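Local structure of putative heme binding protein (Tannerella forsythia, 6EU8) at residues 75-79 against 143-147; 139-143 against 155-160; 169-175 against 188-194. The protein probably binds heme, like other HmuY-type proteins, and is seen here without it. All blocks are in the same frame, centred on the assembly; numbering follows the deposited sequence.

How the contacts relate
The three contacts form one patch of this mostly beta protein. Contacts 1 and 2 have their centres about 8 Å apart and share W143, where the 3-10 turn 140-143 runs into strand 144-146. Contact 3, the hairpin of strands 169-178 and 184-194 in the large antiparallel sheet, follows both in sequence; its centre lies about 11 Å from contact 2 and 15 Å from contact 1. W143 ties them together: its ring meets F76, in the turn between strands 71-74 and 77-80 of the four-stranded sheet, and W143 CE3 lies 3.4 Å from F174 CB of the hairpin. Backbone pairing of F160 with I172 joins contact 2 to contact 3, so the loops are fastened to both sheets.

Contact 1: 75-79 against 143-147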
loop_
_atom_site.group_PDB
_atom_site.type_symbol
_atom_site.label_atom_id
_atom_site.label_comp_id
_atom_site.label_asym_id
_atom_site.label_seq_id
_atom_site.Cartn_x
_atom_site.Cartn_y
_atom_site.Cartn_z
ATOM N N ARG A 75 -1.210 -1.137 6.696
ATOM C CA ARG A 75 -0.548 -0.080 7.463
ATOM C C ARG A 75 -0.001 0.994 6.500
ATOM O O ARG A 75 -0.824 1.543 5.772
ATOM C CB ARG A 75 0.513 -0.673 8.387
ATOM C CG ARG A 75 -0.013 -1.646 9.449
ATOM C CD ARG A 75 -0.771 -1.001 10.637
ATOM N NE ARG A 75 -0.011 0.086 11.249
ATOM C CZ ARG A 75 -0.431 0.834 12.286
ATOM N NH1 ARG A 75 -1.617 0.636 12.820
ATOM N NH2 ARG A 75 0.334 1.813 12.743
ATOM N N PHE A 76 1.301 1.306 6.486
ATOM C CA PHE A 76 1.839 2.299 5.522
ATOM C C PHE A 76 2.538 1.638 4.334
ATOM O O PHE A 76 3.155 2.330 3.494
ATOM C CB PHE A 76 2.743 3.333 6.216
ATOM C CG PHE A 76 2.050 4.205 7.256
ATOM C CD1 PHE A 76 0.681 4.492 7.216
ATOM C CD2 PHE A 76 2.809 4.736 8.299
ATOM C CE1 PHE A 76 0.088 5.309 8.165
ATOM C CE2 PHE A 76 2.197 5.554 9.268
ATOM C CZ PHE A 76 0.871 5.829 9.193
ATOM N N ASP A 77 2.457 0.308 4.273
ATOM C CA ASP A 77 2.976 -0.463 3.109
ATOM C C ASP A 77 1.987 -0.376 1.940
ATOM O O ASP A 77 0.779 -0.577 2.110
ATOM C CB ASP A 77 3.125 -1.930 3.477
ATOM C CG ASP A 77 3.977 -2.154 4.696
ATOM O OD1 ASP A 77 5.171 -1.802 4.656
ATOM O OD2 ASP A 77 3.479 -2.720 5.699
ATOM N N ILE A 78 2.515 -0.096 0.747
ATOM C CA ILE A 78 1.701 0.061 -0.481
ATOM C C ILE A 78 2.260 -0.888 -1.526
ATOM O O ILE A 78 3.497 -0.900 -1.764
ATOM C CB ILE A 78 1.772 1.479 -1.095
ATOM C CG1 ILE A 78 1.693 2.561 -0.031
ATOM C CG2 ILE A 78 0.678 1.657 -2.149
ATOM C CD1 ILE A 78 0.393 2.630 0.658
ATOM N N ARG A 79 1.389 -1.719 -2.112
ATOM C CA ARG A 79 1.779 -2.546 -3.266
ATOM C C ARG A 79 0.851 -2.269 -4.446
ATOM O O ARG A 79 -0.166 -1.598 -4.321
ATOM C CB ARG A 79 1.776 -4.038 -2.939
ATOM C CG ARG A 79 0.393 -4.618 -2.704
ATOM C CD ARG A 79 0.375 -6.128 -2.695
ATOM N NE ARG A 79 0.585 -6.666 -4.042
ATOM C CZ ARG A 79 0.225 -7.883 -4.435
ATOM N NH1 ARG A 79 -0.370 -8.737 -3.606
ATOM N NH2 ARG A 79 0.459 -8.230 -5.720
ATOM N N TRP A 143 6.321 7.360 0.238
ATOM C CA TRP A 143 5.262 8.334 0.560
ATOM C C TRP A 143 5.376 8.835 2.014
ATOM O O TRP A 143 4.952 9.937 2.303
ATOM C CB TRP A 143 3.857 7.789 0.268
ATOM C CG TRP A 143 3.229 6.844 1.295
ATOM C CD1 TRP A 143 3.452 5.511 1.464
ATOM C CD2 TRP A 143 2.215 7.203 2.239
ATOM N NE1 TRP A 143 2.672 5.022 2.492
ATOM C CE2 TRP A 143 1.870 6.036 2.953
ATOM C CE3 TRP A 143 1.559 8.403 2.535
ATOM C CZ2 TRP A 143 0.905 6.035 3.970
ATOM C CZ3 TRP A 143 0.577 8.400 3.534
ATOM C CH2 TRP A 143 0.255 7.220 4.234
ATOM N N ILE A 144 5.950 8.004 2.892
ATOM C CA ILE A 144 6.309 8.413 4.270
ATOM C C ILE A 144 7.801 8.766 4.283
ATOM O O ILE A 144 8.646 7.934 3.976
ATOM C CB ILE A 144 6.041 7.249 5.257
ATOM C CG1 ILE A 144 4.559 6.868 5.308
ATOM C CG2 ILE A 144 6.631 7.535 6.652
ATOM C CD1 ILE A 144 3.623 7.958 5.774
ATOM N N VAL A 145 8.124 10.015 4.644
ATOM C CA VAL A 145 9.503 10.410 4.855
ATOM C C VAL A 145 10.002 9.859 6.222
ATOM O O VAL A 145 11.102 9.305 6.294
ATOM C CB VAL A 145 9.666 11.940 4.840
ATOM C CG1 VAL A 145 11.133 12.355 5.117
ATOM C CG2 VAL A 145 9.183 12.527 3.504
ATOM N N GLU A 146 9.210 10.089 7.268
ATOM C CA GLU A 146 9.528 9.622 8.641
ATOM C C GLU A 146 8.257 9.180 9.331
ATOM O O GLU A 146 7.225 9.849 9.223
ATOM C CB GLU A 146 10.030 10.783 9.518
ATOM C CG GLU A 146 11.406 11.339 9.317
ATOM C CD GLU A 146 11.743 12.248 10.504
ATOM O OE1 GLU A 146 11.903 11.709 11.621
ATOM O OE2 GLU A 146 11.764 13.486 10.337
ATOM N N ASN A 147 8.357 8.122 10.149
ATOM C CA ASN A 147 7.256 7.690 11.024
ATOM C C ASN A 147 7.763 7.402 12.466
ATOM O O ASN A 147 7.862 6.237 12.859
ATOM C CB ASN A 147 6.579 6.455 10.453
ATOM C CG ASN A 147 5.367 6.032 11.244
ATOM O OD1 ASN A 147 4.715 6.851 11.885
ATOM N ND2 ASN A 147 5.058 4.769 11.197
HETATM O O HOH W 1 3.060 3.105 12.616
#
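R75 and F76 form the tight turn between strands 71-74 and 77-80, with backbone angles close to those of a type II' turn. R75 reaches N147 through a water: its NH2 and N147 ND2 each donate to water 1, both at 3.0 Å. The other end of the amide, N147 OD1, is taken by K184. F76 follows as the hub. F76 O accepts from W143 NE1 at 2.9 Å, nearly straight at 167°, while its ring receives the edge of the indole in an offset edge-to-face pair, centroids of F76 and the six-membered ring of W143 5.5 Å apart and planes at 86°. I144 CD1 lies over a face of the same phenyl ring, and N147 ND2 approaches its edge, 3.5 Å from F76 CE2. D77 turns away and bonds to H74. I78 comes back toward the partner and sets its CG1 3.7 Å from W143 CD1, and R79 points elsewhere, to a salt bridge with E62. The indole nitrogen is therefore satisfied while its carbons stay in apolar company. Such chemistry implies a tryptophan held in a definite orientation, pinning the hairpin turn to the segment that enters strand 144-146, with a water-bridged margin at R75 and N147.

Contact 2: 139-143 against 155-160; sequences VLKTW and LSKSVF
Unusually, a phenyl ring packs against backbone atoms as well as side chains at a 3-10 turn: F160 (chi1 m, chi2 85°) brings CE2 to 3.6 Å from V139 O and CZ to 3.8 Å from W143 N. Residues 140-143 make that turn, with phi from -57° to -71° and psi from -30° at K141 to -1° at T142, and bonds T142 N to V139 O (3.0 Å) and W143 N to L140 O (3.1 Å). T142 OG1 (chi1 p) donates to V139 O at 2.8 Å and lies at the edge of the F160 ring, 3.6 Å from F160 CE2. L140 CD2 lies 3.8 Å from F160 CD2, and W143 CB 4.0 Å from F160 CE1. The chain is extended at L155 and S156; CA atoms are nearest at W143-S156 (5.1 Å) and L140-F160 (7.5 Å). S156 N donates to W143 O (2.9 Å, 170°), water 2 to W143 O (3.0 Å) and S156 O (2.8 Å). W143, chi1 p, puts CZ3 4.0 Å from L155 CD2; its NE1 bonds to F76. K157 turns (-95/5) and S158 N donates to S156 OG (3.0 Å). Together these make a 3-10 turn and an ST turn at the open end of the antiparallel ladder 144-146/154-155.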
loop_
_atom_site.group_PDB
_atom_site.type_symbol
_atom_site.label_atom_id
_atom_site.label_comp_id
_atom_site.label_asym_id
_atom_site.label_seq_id
_atom_site.Cartn_x
_atom_site.Cartn_y
_atom_site.Cartn_z
ATOM N N VAL A 139 9.235 2.090 -4.378
ATOM C CA VAL A 139 9.033 3.501 -4.692
ATOM C C VAL A 139 7.851 4.064 -3.864
ATOM O O VAL A 139 8.000 5.072 -3.164
ATOM C CB VAL A 139 8.847 3.747 -6.228
ATOM C CG1 VAL A 139 8.352 5.169 -6.521
ATOM C CG2 VAL A 139 10.163 3.452 -6.962
ATOM N N LEU A 140 6.705 3.394 -3.893
ATOM C CA LEU A 140 5.550 3.903 -3.159
ATOM C C LEU A 140 5.796 3.949 -1.653
ATOM O O LEU A 140 5.205 4.773 -0.997
ATOM C CB LEU A 140 4.283 3.131 -3.513
ATOM C CG LEU A 140 3.851 3.275 -4.986
ATOM C CD1 LEU A 140 2.751 2.276 -5.337
ATOM C CD2 LEU A 140 3.442 4.697 -5.297
ATOM N N LYS A 141 6.697 3.120 -1.141
ATOM C CA LYS A 141 7.036 3.124 0.319
ATOM C C LYS A 141 7.527 4.489 0.765
ATOM O O LYS A 141 7.310 4.899 1.924
ATOM C CB LYS A 141 8.111 2.077 0.597
ATOM C CG LYS A 141 8.435 1.804 2.072
ATOM C CD LYS A 141 9.679 0.917 2.197
ATOM C CE LYS A 141 10.296 0.959 3.583
ATOM N NZ LYS A 141 9.662 -0.026 4.481
ATOM N N THR A 142 8.155 5.220 -0.145
ATOM C CA THR A 142 8.666 6.557 0.169
ATOM C C THR A 142 7.619 7.656 0.369
ATOM O O THR A 142 7.993 8.811 0.653
ATOM C CB THR A 142 9.716 7.025 -0.853
ATOM O OG1 THR A 142 9.104 7.396 -2.100
ATOM C CG2 THR A 142 10.789 5.961 -1.056
ATOM N N TRP A 143 6.321 7.360 0.238
ATOM C CA TRP A 143 5.262 8.334 0.560
ATOM C C TRP A 143 5.376 8.835 2.014
ATOM O O TRP A 143 4.952 9.937 2.303
ATOM C CB TRP A 143 3.857 7.789 0.268
ATOM C CG TRP A 143 3.229 6.844 1.295
ATOM C CD1 TRP A 143 3.452 5.511 1.464
ATOM C CD2 TRP A 143 2.215 7.203 2.239
ATOM N NE1 TRP A 143 2.672 5.022 2.492
ATOM C CE2 TRP A 143 1.870 6.036 2.953
ATOM C CE3 TRP A 143 1.559 8.403 2.535
ATOM C CZ2 TRP A 143 0.905 6.035 3.970
ATOM C CZ3 TRP A 143 0.577 8.400 3.534
ATOM C CH2 TRP A 143 0.255 7.220 4.234
ATOM N N LEU A 155 4.886 13.265 5.658
ATOM C CA LEU A 155 4.548 12.757 4.290
ATOM C C LEU A 155 5.358 13.463 3.221
ATOM O O LEU A 155 5.680 14.655 3.347
ATOM C CB LEU A 155 3.055 12.951 3.980
ATOM C CG LEU A 155 2.004 11.987 4.531
ATOM C CD1 LEU A 155 2.000 11.988 6.054
ATOM C CD2 LEU A 155 0.615 12.341 3.996
ATOM N N SER A 156 5.698 12.730 2.167
ATOM C CA SER A 156 6.288 13.314 0.966
ATOM C C SER A 156 5.260 14.200 0.293
ATOM O O SER A 156 4.069 13.926 0.322
ATOM C CB SER A 156 6.689 12.206 -0.012
ATOM O OG SER A 156 7.115 12.721 -1.266
ATOM N N LYS A 157 5.737 15.264 -0.343
ATOM C CA LYS A 157 4.880 16.146 -1.158
ATOM C C LYS A 157 4.908 15.770 -2.650
ATOM O O LYS A 157 4.308 16.508 -3.458
ATOM C CB LYS A 157 5.339 17.596 -0.978
ATOM C CG LYS A 157 5.246 18.112 0.443
ATOM C CD LYS A 157 3.800 18.225 0.857
ATOM C CE LYS A 157 3.496 19.399 1.780
ATOM N NZ LYS A 157 3.695 19.047 3.213
ATOM N N SER A 158 5.587 14.674 -3.019
ATOM C CA SER A 158 5.715 14.257 -4.427
ATOM C C SER A 158 4.424 13.661 -5.001
ATOM O O SER A 158 3.669 12.962 -4.323
ATOM C CB SER A 158 6.848 13.252 -4.606
ATOM O OG SER A 158 8.092 13.754 -4.117
ATOM N N VAL A 159 4.185 13.959 -6.286
ATOM C CA VAL A 159 3.208 13.207 -7.099
ATOM C C VAL A 159 3.887 11.931 -7.596
ATOM O O VAL A 159 4.946 11.975 -8.232
ATOM C CB VAL A 159 2.707 14.040 -8.324
ATOM C CG1 VAL A 159 1.771 13.233 -9.224
ATOM C CG2 VAL A 159 1.935 15.264 -7.842
ATOM N N PHE A 160 3.269 10.778 -7.286
ATOM C CA PHE A 160 3.663 9.474 -7.818
ATOM C C PHE A 160 2.890 9.147 -9.100
ATOM O O PHE A 160 1.749 9.577 -9.265
ATOM C CB PHE A 160 3.466 8.326 -6.772
ATOM C CG PHE A 160 4.307 8.486 -5.531
ATOM C CD1 PHE A 160 3.866 9.271 -4.478
ATOM C CD2 PHE A 160 5.515 7.845 -5.416
ATOM C CE1 PHE A 160 4.654 9.462 -3.318
ATOM C CE2 PHE A 160 6.299 8.006 -4.262
ATOM C CZ PHE A 160 5.864 8.812 -3.212
HETATM O O HOH W 2 3.048 11.354 0.458
#

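Contact 3: 169-175 against 188-194; sequences YAKIKFT and SFNYEFQ
Backbone hydrogen bonds set the frame. Strands 169-175 and 188-194 run antiparallel, their axes 4.4 Å apart at closest and 155° between directions, with all residues extended except T175, whose psi falls to -29°. Y169-Q194, K171-E192 and K173-N190 are hydrogen-bonded pairs (CA-CA 5.2-5.5 Å); A170-F193, I172-Y191 and F174-F189 are non-hydrogen-bonded (4.1-4.5 Å). Q194 N to Y169 O is 2.8 Å, the return Y169 N to Q194 O weak at 3.4 Å. K171 N to E192 O is 3.0 Å and E192 N to K171 O 2.9 Å; K173 N to N190 O is 3.0 Å and N190 N to K173 O 2.9 Å. T175 N to S188 O, 2.9 Å, comes last here, though the hairpin runs on. The shortest CA-H...O contact is Y191 CA to K171 O, 3.1 Å.

Apolar contacts occupy the face of A170, I172, F174, F189, Y191 and F193. F174 CD2 lies 3.8 Å from F189 CB, and A170 CB 4.2 Å from F193 CD1. The F174 ring meets W143.

Polar contacts occupy the face of Y169, K171, K173, N190, E192 and Q194, T175 at its end. K171 NZ makes a long salt bridge to E192 OE1 (3.8 Å), reinforced by water 3, and bonds to V96. Y169 (chi1 p) lays its ring under Q194 CB, 3.8 Å from the centroid (CH-pi). Water 4 donates to T175 OG1 and N190 OD1, both 2.7 Å; N190 OD1 also bonds to S14 OG. With strands 160-163 and 11-18 pairing on its outer edges, this is an antiparallel beta hairpin within the large sheet of an HmuY-type fold.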
loop_
_atom_site.group_PDB
_atom_site.type_symbol
_atom_site.label_atom_id
_atom_site.label_comp_id
_atom_site.label_asym_id
_atom_site.label_seq_id
_atom_site.Cartn_x
_atom_site.Cartn_y
_atom_site.Cartn_z
ATOM N N TYR A 169 -3.019 4.005 -16.085
ATOM C CA TYR A 169 -2.066 4.638 -15.148
ATOM C C TYR A 169 -2.750 5.687 -14.289
ATOM O O TYR A 169 -3.817 6.180 -14.619
ATOM C CB TYR A 169 -0.862 5.223 -15.885
ATOM C CG TYR A 169 -1.192 6.326 -16.864
ATOM C CD1 TYR A 169 -1.498 6.031 -18.204
ATOM C CD2 TYR A 169 -1.140 7.669 -16.482
ATOM C CE1 TYR A 169 -1.771 7.050 -19.110
ATOM C CE2 TYR A 169 -1.436 8.690 -17.385
ATOM C CZ TYR A 169 -1.742 8.373 -18.692
ATOM O OH TYR A 169 -2.024 9.382 -19.602
ATOM N N ALA A 170 -2.153 5.963 -13.122
ATOM C CA ALA A 170 -2.644 7.032 -12.240
ATOM C C ALA A 170 -1.516 7.910 -11.735
ATOM O O ALA A 170 -0.377 7.458 -11.529
ATOM C CB ALA A 170 -3.388 6.454 -11.066
ATOM N N LYS A 171 -1.874 9.187 -11.568
ATOM C CA LYS A 171 -1.128 10.145 -10.745
ATOM C C LYS A 171 -1.739 10.116 -9.366
ATOM O O LYS A 171 -2.962 10.242 -9.211
ATOM C CB LYS A 171 -1.272 11.556 -11.324
ATOM C CG LYS A 171 -0.863 11.690 -12.789
ATOM C CD LYS A 171 -1.206 13.091 -13.274
ATOM C CE LYS A 171 -1.474 13.155 -14.764
ATOM N NZ LYS A 171 -1.899 14.556 -15.087
ATOM N N ILE A 172 -0.894 9.967 -8.332
ATOM C CA ILE A 172 -1.362 9.847 -6.947
ATOM C C ILE A 172 -0.595 10.815 -6.022
ATOM O O ILE A 172 0.630 10.873 -6.092
ATOM C CB ILE A 172 -1.175 8.390 -6.426
ATOM C CG1 ILE A 172 -1.885 7.350 -7.334
ATOM C CG2 ILE A 172 -1.669 8.289 -4.993
ATOM C CD1 ILE A 172 -1.673 5.885 -6.948
ATOM N N LYS A 173 -1.335 11.587 -5.227
ATOM C CA LYS A 173 -0.746 12.441 -4.183
ATOM C C LYS A 173 -1.382 12.061 -2.858
ATOM O O LYS A 173 -2.590 12.213 -2.653
ATOM C CB LYS A 173 -0.992 13.932 -4.481
ATOM C CG LYS A 173 -0.300 14.855 -3.470
ATOM C CD LYS A 173 0.293 16.102 -4.107
ATOM C CE LYS A 173 0.630 17.163 -3.055
ATOM N NZ LYS A 173 1.891 17.904 -3.363
ATOM N N PHE A 174 -0.560 11.558 -1.920
ATOM C CA PHE A 174 -1.037 11.190 -0.587
ATOM C C PHE A 174 -1.188 12.454 0.241
ATOM O O PHE A 174 -0.365 13.357 0.127
ATOM C CB PHE A 174 -0.105 10.188 0.110
ATOM C CG PHE A 174 -0.065 8.834 -0.563
ATOM C CD1 PHE A 174 0.821 8.595 -1.602
ATOM C CD2 PHE A 174 -0.926 7.805 -0.163
ATOM C CE1 PHE A 174 0.856 7.368 -2.257
ATOM C CE2 PHE A 174 -0.893 6.582 -0.820
ATOM C CZ PHE A 174 0.011 6.363 -1.851
ATOM N N THR A 175 -2.279 12.542 0.987
ATOM C CA THR A 175 -2.598 13.744 1.755
ATOM C C THR A 175 -2.599 13.558 3.264
ATOM O O THR A 175 -2.334 14.525 3.992
ATOM C CB THR A 175 -3.956 14.350 1.332
ATOM O OG1 THR A 175 -5.035 13.443 1.596
ATOM C CG2 THR A 175 -3.932 14.741 -0.139
ATOM N N SER A 188 -5.177 8.600 3.349
ATOM C CA SER A 188 -5.963 9.398 2.350
ATOM C C SER A 188 -5.094 9.849 1.186
ATOM O O SER A 188 -3.927 10.195 1.385
ATOM C CB SER A 188 -6.632 10.614 3.016
ATOM O OG SER A 188 -7.561 10.235 4.001
ATOM N N PHE A 189 -5.651 9.825 -0.048
ATOM C CA PHE A 189 -4.949 10.312 -1.219
ATOM C C PHE A 189 -5.929 10.847 -2.250
ATOM O O PHE A 189 -7.084 10.413 -2.290
ATOM C CB PHE A 189 -4.085 9.188 -1.860
ATOM C CG PHE A 189 -4.821 7.884 -2.064
ATOM C CD1 PHE A 189 -4.936 6.960 -1.048
ATOM C CD2 PHE A 189 -5.420 7.588 -3.297
ATOM C CE1 PHE A 189 -5.647 5.764 -1.232
ATOM C CE2 PHE A 189 -6.111 6.396 -3.493
ATOM C CZ PHE A 189 -6.221 5.480 -2.469
ATOM N N ASN A 190 -5.438 11.783 -3.049
ATOM C CA ASN A 190 -6.130 12.257 -4.248
ATOM C C ASN A 190 -5.490 11.554 -5.434
ATOM O O ASN A 190 -4.298 11.247 -5.410
ATOM C CB ASN A 190 -5.964 13.781 -4.373
ATOM C CG ASN A 190 -6.585 14.542 -3.210
ATOM O OD1 ASN A 190 -7.491 14.058 -2.540
ATOM N ND2 ASN A 190 -6.086 15.760 -2.982
ATOM N N TYR A 191 -6.264 11.261 -6.490
ATOM C CA TYR A 191 -5.682 10.688 -7.695
ATOM C C TYR A 191 -6.365 11.120 -9.011
ATOM O O TYR A 191 -7.506 11.558 -8.983
ATOM C CB TYR A 191 -5.627 9.139 -7.616
ATOM C CG TYR A 191 -6.952 8.455 -7.588
ATOM C CD1 TYR A 191 -7.637 8.235 -6.403
ATOM C CD2 TYR A 191 -7.548 8.008 -8.780
ATOM C CE1 TYR A 191 -8.861 7.566 -6.387
ATOM C CE2 TYR A 191 -8.753 7.370 -8.766
ATOM C CZ TYR A 191 -9.400 7.135 -7.591
ATOM O OH TYR A 191 -10.603 6.484 -7.594
ATOM N N GLU A 192 -5.646 10.955 -10.104
ATOM C CA GLU A 192 -6.186 11.124 -11.475
ATOM C C GLU A 192 -5.812 9.850 -12.270
ATOM O O GLU A 192 -4.644 9.631 -12.583
ATOM C CB GLU A 192 -5.646 12.415 -12.128
ATOM C CG GLU A 192 -5.967 13.670 -11.321
ATOM C CD GLU A 192 -5.730 14.989 -12.062
ATOM O OE1 GLU A 192 -5.072 14.995 -13.115
ATOM O OE2 GLU A 192 -6.208 16.038 -11.550
ATOM N N PHE A 193 -6.815 9.025 -12.570
ATOM C CA PHE A 193 -6.641 7.706 -13.234
ATOM C C PHE A 193 -7.053 7.807 -14.707
ATOM O O PHE A 193 -8.152 8.270 -14.963
ATOM C CB PHE A 193 -7.530 6.673 -12.529
ATOM C CG PHE A 193 -7.510 5.294 -13.143
ATOM C CD1 PHE A 193 -6.568 4.343 -12.766
ATOM C CD2 PHE A 193 -8.471 4.931 -14.074
ATOM C CE1 PHE A 193 -6.555 3.072 -13.320
ATOM C CE2 PHE A 193 -8.471 3.664 -14.625
ATOM C CZ PHE A 193 -7.509 2.732 -14.262
ATOM N N GLN A 194 -6.174 7.364 -15.607
ATOM C CA GLN A 194 -6.472 7.281 -17.057
ATOM C C GLN A 194 -6.850 5.825 -17.458
ATOM O O GLN A 194 -5.935 5.008 -17.587
ATOM C CB GLN A 194 -5.260 7.757 -17.854
ATOM C CG GLN A 194 -5.457 7.703 -19.379
ATOM C CD GLN A 194 -6.689 8.468 -19.842
ATOM O OE1 GLN A 194 -6.729 9.693 -19.758
ATOM N NE2 GLN A 194 -7.717 7.743 -20.297
HETATM O O HOH W 3 -4.562 13.833 -15.317
HETATM O O HOH W 4 -7.252 13.235 0.038
#